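Local coordinates for protein UDP-glucose 6-dehydrogenase (Pyrobaculum islandicum, PDB 3VTF) that probably oxidises UDP-alpha-D-glucose to UDP-alpha-D-glucuronate, using two NAD+ and one water in each cycle, at residues A22-L27 against L43-V48; E93-T98 against R125-G130. All coordinates share one frame; numbering follows the deposited sequence.

Contact 1 of 2, residues A22-L27 against L43-V48; sequences ASLSVL and LGHRVV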
loop_
_atom_site.group_PDB
_atom_site.type_symbol
_atom_site.label_atom_id
_atom_site.label_comp_id
_atom_site.label_asym_id
_atom_site.label_seq_id
_atom_site.Cartn_x
_atom_site.Cartn_y
_atom_site.Cartn_z
ATOM N N ALA A 22 23.179 -19.315 23.936
ATOM C CA ALA A 22 23.212 -17.956 24.447
ATOM C C ALA A 22 22.474 -17.811 25.772
ATOM O O ALA A 22 21.590 -18.587 26.073
ATOM C CB ALA A 22 22.697 -16.984 23.414
ATOM N N SER A 23 22.860 -16.824 26.565
ATOM C CA SER A 23 22.168 -16.469 27.825
ATOM C C SER A 23 21.543 -15.111 27.622
ATOM O O SER A 23 22.255 -14.122 27.395
ATOM C CB SER A 23 23.128 -16.400 29.067
ATOM O OG SER A 23 23.853 -17.620 29.096
ATOM N N LEU A 24 20.218 -15.087 27.605
ATOM C CA LEU A 24 19.464 -13.907 27.191
ATOM C C LEU A 24 18.507 -13.559 28.281
ATOM O O LEU A 24 17.823 -14.434 28.883
ATOM C CB LEU A 24 18.606 -14.239 25.940
ATOM C CG LEU A 24 19.382 -14.847 24.783
ATOM C CD1 LEU A 24 18.452 -15.244 23.611
ATOM C CD2 LEU A 24 20.565 -13.954 24.279
ATOM N N SER A 25 18.356 -12.279 28.493
ATOM C CA SER A 25 17.291 -11.809 29.387
ATOM C C SER A 25 16.233 -11.022 28.604
ATOM O O SER A 25 16.530 -10.467 27.552
ATOM C CB SER A 25 17.890 -10.991 30.577
ATOM O OG SER A 25 18.915 -10.113 30.176
ATOM N N VAL A 26 15.005 -10.983 29.104
ATOM C CA VAL A 26 13.957 -10.172 28.512
ATOM C C VAL A 26 13.309 -9.325 29.609
ATOM O O VAL A 26 12.939 -9.887 30.674
ATOM C CB VAL A 26 12.851 -11.074 27.921
ATOM C CG1 VAL A 26 11.769 -10.197 27.298
ATOM C CG2 VAL A 26 13.482 -12.013 26.882
ATOM N N LEU A 27 13.232 -7.993 29.393
ATOM C CA LEU A 27 12.561 -7.080 30.369
ATOM C C LEU A 27 11.278 -6.597 29.746
ATOM O O LEU A 27 11.287 -5.943 28.682
ATOM C CB LEU A 27 13.455 -5.868 30.682
ATOM C CG LEU A 27 14.819 -6.248 31.276
ATOM C CD1 LEU A 27 15.513 -4.919 31.635
ATOM C CD2 LEU A 27 14.592 -7.105 32.567
ATOM N N LEU A 43 13.943 -22.268 21.348
ATOM C CA LEU A 43 14.977 -22.365 20.312
ATOM C C LEU A 43 16.261 -22.973 20.839
ATOM O O LEU A 43 17.106 -23.341 20.053
ATOM C CB LEU A 43 15.331 -20.968 19.708
ATOM C CG LEU A 43 14.277 -20.366 18.802
ATOM C CD1 LEU A 43 14.809 -18.986 18.304
ATOM C CD2 LEU A 43 13.966 -21.314 17.647
ATOM N N GLY A 44 16.459 -23.007 22.156
ATOM C CA GLY A 44 17.694 -23.643 22.648
ATOM C C GLY A 44 18.559 -22.678 23.491
ATOM O O GLY A 44 19.653 -23.054 23.879
ATOM N N HIS A 45 18.032 -21.513 23.877
ATOM C CA HIS A 45 18.782 -20.541 24.684
ATOM C C HIS A 45 18.360 -20.598 26.098
ATOM O O HIS A 45 17.303 -21.033 26.412
ATOM C CB HIS A 45 18.596 -19.102 24.119
ATOM C CG HIS A 45 19.096 -18.958 22.695
ATOM N ND1 HIS A 45 20.377 -19.328 22.312
ATOM C CD2 HIS A 45 18.434 -18.542 21.548
ATOM C CE1 HIS A 45 20.506 -19.139 20.963
ATOM N NE2 HIS A 45 19.311 -18.649 20.495
ATOM N N ARG A 46 19.202 -20.109 26.966
ATOM C CA ARG A 46 18.917 -19.941 28.377
ATOM C C ARG A 46 18.389 -18.551 28.521
ATOM O O ARG A 46 19.018 -17.560 28.025
ATOM C CB ARG A 46 20.234 -20.102 29.196
ATOM C CG ARG A 46 20.056 -19.926 30.705
ATOM C CD ARG A 46 21.427 -19.773 31.338
ATOM N NE ARG A 46 21.310 -19.341 32.732
ATOM C CZ ARG A 46 21.612 -18.130 33.152
ATOM N NH1 ARG A 46 22.080 -17.248 32.288
ATOM N NH2 ARG A 46 21.445 -17.822 34.427
ATOM N N VAL A 47 17.209 -18.456 29.118
ATOM C CA VAL A 47 16.487 -17.183 29.158
ATOM C C VAL A 47 16.080 -16.850 30.592
ATOM O O VAL A 47 15.576 -17.720 31.376
ATOM C CB VAL A 47 15.205 -17.211 28.281
ATOM C CG1 VAL A 47 14.377 -15.907 28.403
ATOM C CG2 VAL A 47 15.559 -17.511 26.843
ATOM N N VAL A 48 16.282 -15.596 30.958
ATOM C CA VAL A 48 15.812 -15.100 32.234
ATOM C C VAL A 48 14.886 -13.901 31.989
ATOM O O VAL A 48 15.317 -12.874 31.455
ATOM C CB VAL A 48 17.002 -14.677 33.177
ATOM C CG1 VAL A 48 16.429 -14.255 34.532
ATOM C CG2 VAL A 48 18.033 -15.812 33.339
#
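Ala22 and His45 meet just ahead of two parallel strands. The amide of Ala22 donates to ND1 of the His45 imidazole (N to ND1 3.2 Å). The bond is bent, with 145° at the hydrogen, and the donor lies 21° out of the ring plane. The methyl of Ala22 sits beside the same nitrogen, CB to ND1 3.5 Å. Leu24 reaches the ring obliquely, its CD1 3.9 Å from His45 CG.

Four backbone bonds then join the strands. Arg46 N binds Ala22 O, and Leu24 N binds Arg46 O at 2.8 Å. Val48 N binds Leu24 O, also at 2.8 Å, and Val26 N binds Val48 O. On the face carrying Ser23 and Ser25, the Arg46 chain leaves with CG anti to the backbone N (chi1 179°) and runs extended to NE. Ser23 CB lies at the guanidinium edge, 3.5 Å from NH1. Val48 CG2 lies over one face of this group, offset toward its rim.

Further out, Val208 O binds His45 NE2, and Ala97 O binds Arg46 NH1. On the face carrying Leu24 and Val47, helix 31-43 packs Phe40 against both, and Ala37 against Val26 and Val47. That helix ends in a Schellman motif at Gly44, which turns the chain into strand 46-50. Strand 23-27, helix 31-43 and strand 46-50 form the beta-alpha-beta unit that opens the Rossmann-type NAD-binding domain.

Contact 2 of 2, residues E93-T98 against R125-G130; sequences EAVAAT and RAVGRG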
loop_
_atom_site.group_PDB
_atom_site.type_symbol
_atom_site.label_atom_id
_atom_site.label_comp_id
_atom_site.label_asym_id
_atom_site.label_seq_id
_atom_site.Cartn_x
_atom_site.Cartn_y
_atom_site.Cartn_z
ATOM N N GLU A 93 19.144 -8.229 38.291
ATOM C CA GLU A 93 19.664 -9.602 38.399
ATOM C C GLU A 93 19.454 -10.375 37.090
ATOM O O GLU A 93 20.276 -11.242 36.794
ATOM C CB GLU A 93 18.966 -10.377 39.509
ATOM C CG GLU A 93 19.261 -9.876 40.934
ATOM C CD GLU A 93 18.182 -10.389 41.892
ATOM O OE1 GLU A 93 18.018 -11.638 42.009
ATOM O OE2 GLU A 93 17.423 -9.558 42.439
ATOM N N ALA A 94 18.325 -10.143 36.376
ATOM C CA ALA A 94 18.134 -10.823 35.047
ATOM C C ALA A 94 19.291 -10.447 34.125
ATOM O O ALA A 94 19.941 -11.297 33.497
ATOM C CB ALA A 94 16.828 -10.417 34.415
ATOM N N VAL A 95 19.558 -9.147 34.063
ATOM C CA VAL A 95 20.648 -8.646 33.221
ATOM C C VAL A 95 22.005 -9.273 33.613
ATOM O O VAL A 95 22.816 -9.719 32.728
ATOM C CB VAL A 95 20.706 -7.113 33.320
ATOM C CG1 VAL A 95 21.871 -6.585 32.529
ATOM C CG2 VAL A 95 19.391 -6.530 32.773
ATOM N N ALA A 96 22.313 -9.256 34.921
ATOM C CA ALA A 96 23.702 -9.633 35.339
ATOM C C ALA A 96 23.946 -11.096 35.083
ATOM O O ALA A 96 25.084 -11.509 34.899
ATOM C CB ALA A 96 23.967 -9.283 36.805
ATOM N N ALA A 97 22.870 -11.876 34.959
ATOM C CA ALA A 97 22.997 -13.304 34.803
ATOM C C ALA A 97 23.064 -13.702 33.278
ATOM O O ALA A 97 23.244 -14.873 32.923
ATOM C CB ALA A 97 21.822 -14.021 35.555
ATOM N N THR A 98 22.995 -12.732 32.375
ATOM C CA THR A 98 22.943 -13.056 30.947
ATOM C C THR A 98 23.981 -12.240 30.131
ATOM O O THR A 98 24.717 -11.479 30.697
ATOM C CB THR A 98 21.492 -12.813 30.413
ATOM O OG1 THR A 98 21.129 -11.470 30.677
ATOM C CG2 THR A 98 20.408 -13.727 31.163
ATOM N N ARG A 125 18.216 1.847 32.104
ATOM C CA ARG A 125 19.034 2.172 33.331
ATOM C C ARG A 125 19.214 0.888 34.113
ATOM O O ARG A 125 20.291 0.623 34.691
ATOM C CB ARG A 125 18.327 3.247 34.179
ATOM C CG ARG A 125 18.425 4.614 33.500
ATOM C CD ARG A 125 18.116 5.832 34.419
ATOM N NE ARG A 125 18.147 7.066 33.592
ATOM C CZ ARG A 125 19.278 7.671 33.212
ATOM N NH1 ARG A 125 20.431 7.209 33.650
ATOM N NH2 ARG A 125 19.297 8.724 32.399
ATOM N N ALA A 126 18.152 0.053 34.166
ATOM C CA ALA A 126 18.320 -1.237 34.845
ATOM C C ALA A 126 19.345 -2.114 34.196
ATOM O O ALA A 126 20.116 -2.819 34.879
ATOM C CB ALA A 126 16.988 -1.988 35.013
ATOM N N VAL A 127 19.357 -2.102 32.863
ATOM C CA VAL A 127 20.324 -2.814 32.123
ATOM C C VAL A 127 21.710 -2.296 32.485
ATOM O O VAL A 127 22.606 -3.129 32.739
ATOM C CB VAL A 127 20.066 -2.748 30.600
ATOM C CG1 VAL A 127 21.243 -3.359 29.872
ATOM C CG2 VAL A 127 18.758 -3.583 30.232
ATOM N N GLY A 128 21.865 -0.961 32.502
ATOM C CA GLY A 128 23.190 -0.367 32.863
ATOM C C GLY A 128 23.646 -0.844 34.287
ATOM O O GLY A 128 24.750 -1.248 34.492
ATOM N N ARG A 129 22.735 -0.878 35.226
ATOM C CA ARG A 129 23.096 -1.392 36.614
ATOM C C ARG A 129 23.478 -2.870 36.590
ATOM O O ARG A 129 24.428 -3.318 37.220
ATOM C CB ARG A 129 21.893 -1.117 37.484
ATOM C CG ARG A 129 21.795 0.370 37.826
ATOM C CD ARG A 129 20.870 0.626 39.008
ATOM N NE ARG A 129 19.513 0.294 38.638
ATOM C CZ ARG A 129 18.616 1.145 38.112
ATOM N NH1 ARG A 129 18.885 2.413 37.950
ATOM N NH2 ARG A 129 17.409 0.714 37.794
ATOM N N GLY A 130 22.799 -3.667 35.759
ATOM C CA GLY A 130 23.138 -5.100 35.731
ATOM C C GLY A 130 24.493 -5.287 35.096
ATOM O O GLY A 130 25.284 -6.152 35.513
#
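With CG1 anti to the backbone N (chi1 177°) and CG2 beside it, Val95 presents both methyls to helix 118-134. CG1 lies 3.5 Å from Val127 O and 3.8 Å from Gly130 CA. CG2 touches the side chain of Val127, CG2 to CG2 3.9 Å. Val127 has nearly the same torsion (chi1 172°), which turns its CG2 to this meeting. The two valine side chains cross at about a right angle.

Gly130 comes close to helix 91-96. Its CA is 4.6 Å from the CA of Ala96 and lies against the Val95 side chain. The methyl of Ala96 rests against Gly130 O, CB to O 3.6 Å. No hydrogen bond joins the two segments.

This is helix-helix packing within the NAD-binding domain. Helix 118-134 lies between strands 100-103 and 139-142 in the chain, and both valines also touch Thr101 of strand 100-103. Beyond the apolar patch, the helices are linked by a salt bridge from Arg129 NE to Glu92. After helix 91-96, Thr98 O accepts a hydrogen bond from Lys134 NZ, at the C-terminal end of helix 118-134.

How the contacts relate
Both contacts lie in the NAD-binding domain, with centres about 13 Å apart, and contact 1 closes along the chain before contact 2 opens. Contact 1 pairs neighbouring strands of the eight-stranded mixed sheet. Contact 2 joins helices 91-96 and 118-134 and lies on the sheet face that carries Ser25 and Val48, where Ala94 touches both. They meet directly at Thr98: its OG1 is 2.6 Å from Ser25 OG, a probable hydrogen bond, and its CB packs 3.4 Å from Ser23 O. The chain then enters strand 100-103, which pairs with strand 23-27. The turn after helix 91-96 thus ties the helix layer to the sheet.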